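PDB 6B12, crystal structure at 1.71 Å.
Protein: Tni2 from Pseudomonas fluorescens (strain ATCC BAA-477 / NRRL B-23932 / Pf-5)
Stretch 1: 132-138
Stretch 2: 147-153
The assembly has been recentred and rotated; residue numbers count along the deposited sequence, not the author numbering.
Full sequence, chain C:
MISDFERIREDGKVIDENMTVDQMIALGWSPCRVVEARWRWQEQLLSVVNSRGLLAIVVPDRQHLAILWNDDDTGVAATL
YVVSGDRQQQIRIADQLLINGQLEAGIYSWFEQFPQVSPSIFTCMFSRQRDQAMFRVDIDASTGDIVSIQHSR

Stretch 1 132-138: QAMFRVD
Stretch 2, residues 147-153: VSIQHSR

The two stretches form neighbouring antiparallel strands of one chain. Strand 134-138 follows loop residues Gln-132 and Ala-133; the partner strand, which begins earlier in the chain, runs through Val-147 to His-151. Their axes come within 4.3 Å, and their N-to-C directions differ by 150°. Together the stretches bury 605 Å². Backbone angles are extended, for example phi/psi -129/137 at Phe-135 and -137/136 at Gln-150. Val-147 departs from this, at -91/-51.

The register is set by four pairs. Phe-135 CA lies 4.5 Å from His-151 CA, Arg-136 CA 5.1 Å from Gln-150 CA, Val-137 CA 4.6 Å from Ile-149 CA, and Asp-138 CA 5.3 Å from Ser-148 CA. The shorter distances belong to the non-hydrogen-bonded pairs.

Backbone hydrogen bonds hold the strands together. The antiparallel alternation gives Arg-136 and Gln-150 a reciprocal pair: Arg-136 N donates to Gln-150 O at 2.7 Å, and Gln-150 N returns to Arg-136 O at 2.9 Å. Asp-138 N donates to Ser-148 O at 2.9 Å. Asp-138 O accepts from Val-147 N at 2.7 Å and, weakly, from Ser-148 N at 3.3 Å. At the other end, Ser-152 N donates to Met-134 O at 2.8 Å. Here water 1 bridges the strands: it accepts from Met-134 N at 3.1 Å and donates to Ser-152 O at 2.6 Å.

Phe-135, Val-137, Ile-149 and His-151 share one face. The Phe-135 ring (chi1 -70°, chi2 80°) stacks face to face on the His-151 ring (chi1 -154°, chi2 -32°). The Phe-135 and His-151 ring centroids lie 4.7 Å apart, with the planes at 24°. His-151 ND1 also makes a weak hydrogen bond to Met-134 O at 3.3 Å. Ile-149 (m, t) provides apolar packing: its CG2 lies 3.7 Å from Phe-135 CD2 and 4.2 Å from Val-137 CG2. Val-137 is t.

Met-134, present as selenomethionine, Arg-136, Asp-138, Ser-148, Gln-150 and Ser-152 point to the other face. The end of the Met-134 side chain (m, m, m) leads away from the partner strand. Arg-136 (t, t, t) and Asp-138 (chi1 -74°, chi2 6°) carry opposite charges two residues apart, so guanidinium and carboxylate meet in a salt bridge with two hydrogen bonds: Arg-136 NE to Asp-138 OD1 and Arg-136 NH2 to Asp-138 OD2, each 3.0 Å. Gln-150 (m, t, chi3 -138°) places OE1 over one guanidinium face, 3.4 Å from Arg-136 NE, at an angle too poor for a hydrogen bond. Water 2 lies 2.8 Å from Gln-150 OE1 and 3.0 Å from Ser-148 OG (chi1 59°), hydrogen-bonded to both.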

# COMPACT_ATOMS: atom_id res chain seq x y z
N GLN C 132 1.91 10.66 -9.36
CA GLN C 132 2.03 9.62 -8.33
C GLN C 132 1.45 10.06 -6.98
O GLN C 132 1.82 9.50 -5.95
CB GLN C 132 3.48 9.15 -8.16
CG GLN C 132 4.14 8.69 -9.45
CD GLN C 132 3.42 7.53 -10.11
OE1 GLN C 132 3.15 6.51 -9.48
NE2 GLN C 132 3.10 7.68 -11.39
N ALA C 133 0.54 11.03 -6.96
CA ALA C 133 -0.13 11.37 -5.72
C ALA C 133 -1.04 10.23 -5.31
O ALA C 133 -1.66 9.58 -6.16
CB ALA C 133 -0.95 12.66 -5.86
N MSE C 134 -1.11 9.98 -4.00
CA MSE C 134 -1.87 8.84 -3.48
C MSE C 134 -3.26 9.29 -3.08
O MSE C 134 -3.45 10.35 -2.48
CB MSE C 134 -1.19 8.21 -2.26
CG MSE C 134 0.24 7.73 -2.49
SE MSE C 134 0.32 6.34 -3.86
CE MSE C 134 -1.17 5.22 -3.29
N PHE C 135 -4.24 8.46 -3.41
CA PHE C 135 -5.62 8.71 -3.04
C PHE C 135 -6.17 7.48 -2.37
O PHE C 135 -5.93 6.36 -2.82
CB PHE C 135 -6.47 9.07 -4.24
CG PHE C 135 -6.14 10.40 -4.81
CD1 PHE C 135 -5.04 10.56 -5.64
CD2 PHE C 135 -6.92 11.50 -4.50
CE1 PHE C 135 -4.71 11.80 -6.15
CE2 PHE C 135 -6.61 12.75 -5.02
CZ PHE C 135 -5.51 12.90 -5.83
N ARG C 136 -6.90 7.70 -1.29
CA ARG C 136 -7.67 6.64 -0.64
C ARG C 136 -9.00 6.51 -1.36
O ARG C 136 -9.75 7.50 -1.48
CB ARG C 136 -7.87 6.97 0.83
CG ARG C 136 -8.94 6.13 1.48
CD ARG C 136 -9.13 6.53 2.93
NE ARG C 136 -10.36 5.95 3.46
CZ ARG C 136 -10.78 6.13 4.70
NH1 ARG C 136 -10.04 6.86 5.55
NH2 ARG C 136 -11.91 5.57 5.11
N VAL C 137 -9.30 5.31 -1.87
CA VAL C 137 -10.52 5.06 -2.63
C VAL C 137 -11.34 4.02 -1.87
O VAL C 137 -10.93 2.86 -1.76
CB VAL C 137 -10.24 4.61 -4.06
CG1 VAL C 137 -11.57 4.45 -4.85
CG2 VAL C 137 -9.33 5.62 -4.76
N ASP C 138 -12.47 4.44 -1.33
CA ASP C 138 -13.38 3.53 -0.65
C ASP C 138 -14.40 3.03 -1.66
O ASP C 138 -14.96 3.81 -2.43
CB ASP C 138 -14.08 4.24 0.51
CG ASP C 138 -13.17 4.46 1.71
OD1 ASP C 138 -11.95 4.18 1.64
OD2 ASP C 138 -13.68 4.91 2.75
N VAL C 147 -17.27 4.64 -3.58
CA VAL C 147 -18.01 5.44 -2.60
C VAL C 147 -17.42 6.82 -2.49
O VAL C 147 -18.15 7.81 -2.64
CB VAL C 147 -18.00 4.72 -1.23
CG1 VAL C 147 -18.58 5.62 -0.15
CG2 VAL C 147 -18.79 3.42 -1.31
N SER C 148 -16.11 6.91 -2.30
CA SER C 148 -15.45 8.20 -2.13
C SER C 148 -13.98 8.10 -2.44
O SER C 148 -13.38 7.01 -2.38
CB SER C 148 -15.62 8.73 -0.71
OG SER C 148 -15.06 7.79 0.18
N ILE C 149 -13.39 9.26 -2.74
CA ILE C 149 -11.96 9.39 -2.99
C ILE C 149 -11.44 10.52 -2.12
O ILE C 149 -12.06 11.59 -2.04
CB ILE C 149 -11.67 9.68 -4.47
CG1 ILE C 149 -12.31 8.62 -5.38
CG2 ILE C 149 -10.19 9.77 -4.71
CD1 ILE C 149 -12.58 9.13 -6.83
N GLN C 150 -10.30 10.30 -1.46
CA GLN C 150 -9.70 11.35 -0.64
C GLN C 150 -8.21 11.37 -0.89
O GLN C 150 -7.57 10.31 -0.94
CB GLN C 150 -9.89 11.14 0.87
CG GLN C 150 -11.25 10.71 1.34
CD GLN C 150 -11.18 10.03 2.70
OE1 GLN C 150 -11.84 9.02 2.94
NE2 GLN C 150 -10.34 10.58 3.60
N HIS C 151 -7.65 12.57 -1.04
CA HIS C 151 -6.21 12.73 -1.15
C HIS C 151 -5.55 12.15 0.10
O HIS C 151 -6.00 12.38 1.22
CB HIS C 151 -5.86 14.21 -1.31
CG HIS C 151 -4.56 14.45 -2.02
ND1 HIS C 151 -3.49 13.60 -1.92
CD2 HIS C 151 -4.18 15.46 -2.84
CE1 HIS C 151 -2.48 14.07 -2.64
NE2 HIS C 151 -2.88 15.20 -3.21
N SER C 152 -4.48 11.38 -0.11
CA SER C 152 -3.74 10.76 0.99
C SER C 152 -2.25 11.09 0.85
O SER C 152 -1.81 11.69 -0.13
CB SER C 152 -3.93 9.24 1.01
OG SER C 152 -3.42 8.69 2.21
N ARG C 153 -1.48 10.69 1.85
CA ARG C 153 -0.04 10.90 1.85
C ARG C 153 0.63 9.88 2.77
O ARG C 153 0.04 8.85 3.09
CB ARG C 153 0.31 12.33 2.30
OXT ARG C 153 1.77 10.07 3.20
O HOH W 1 0.15 11.80 -1.86
O HOH W 2 -12.08 7.83 0.47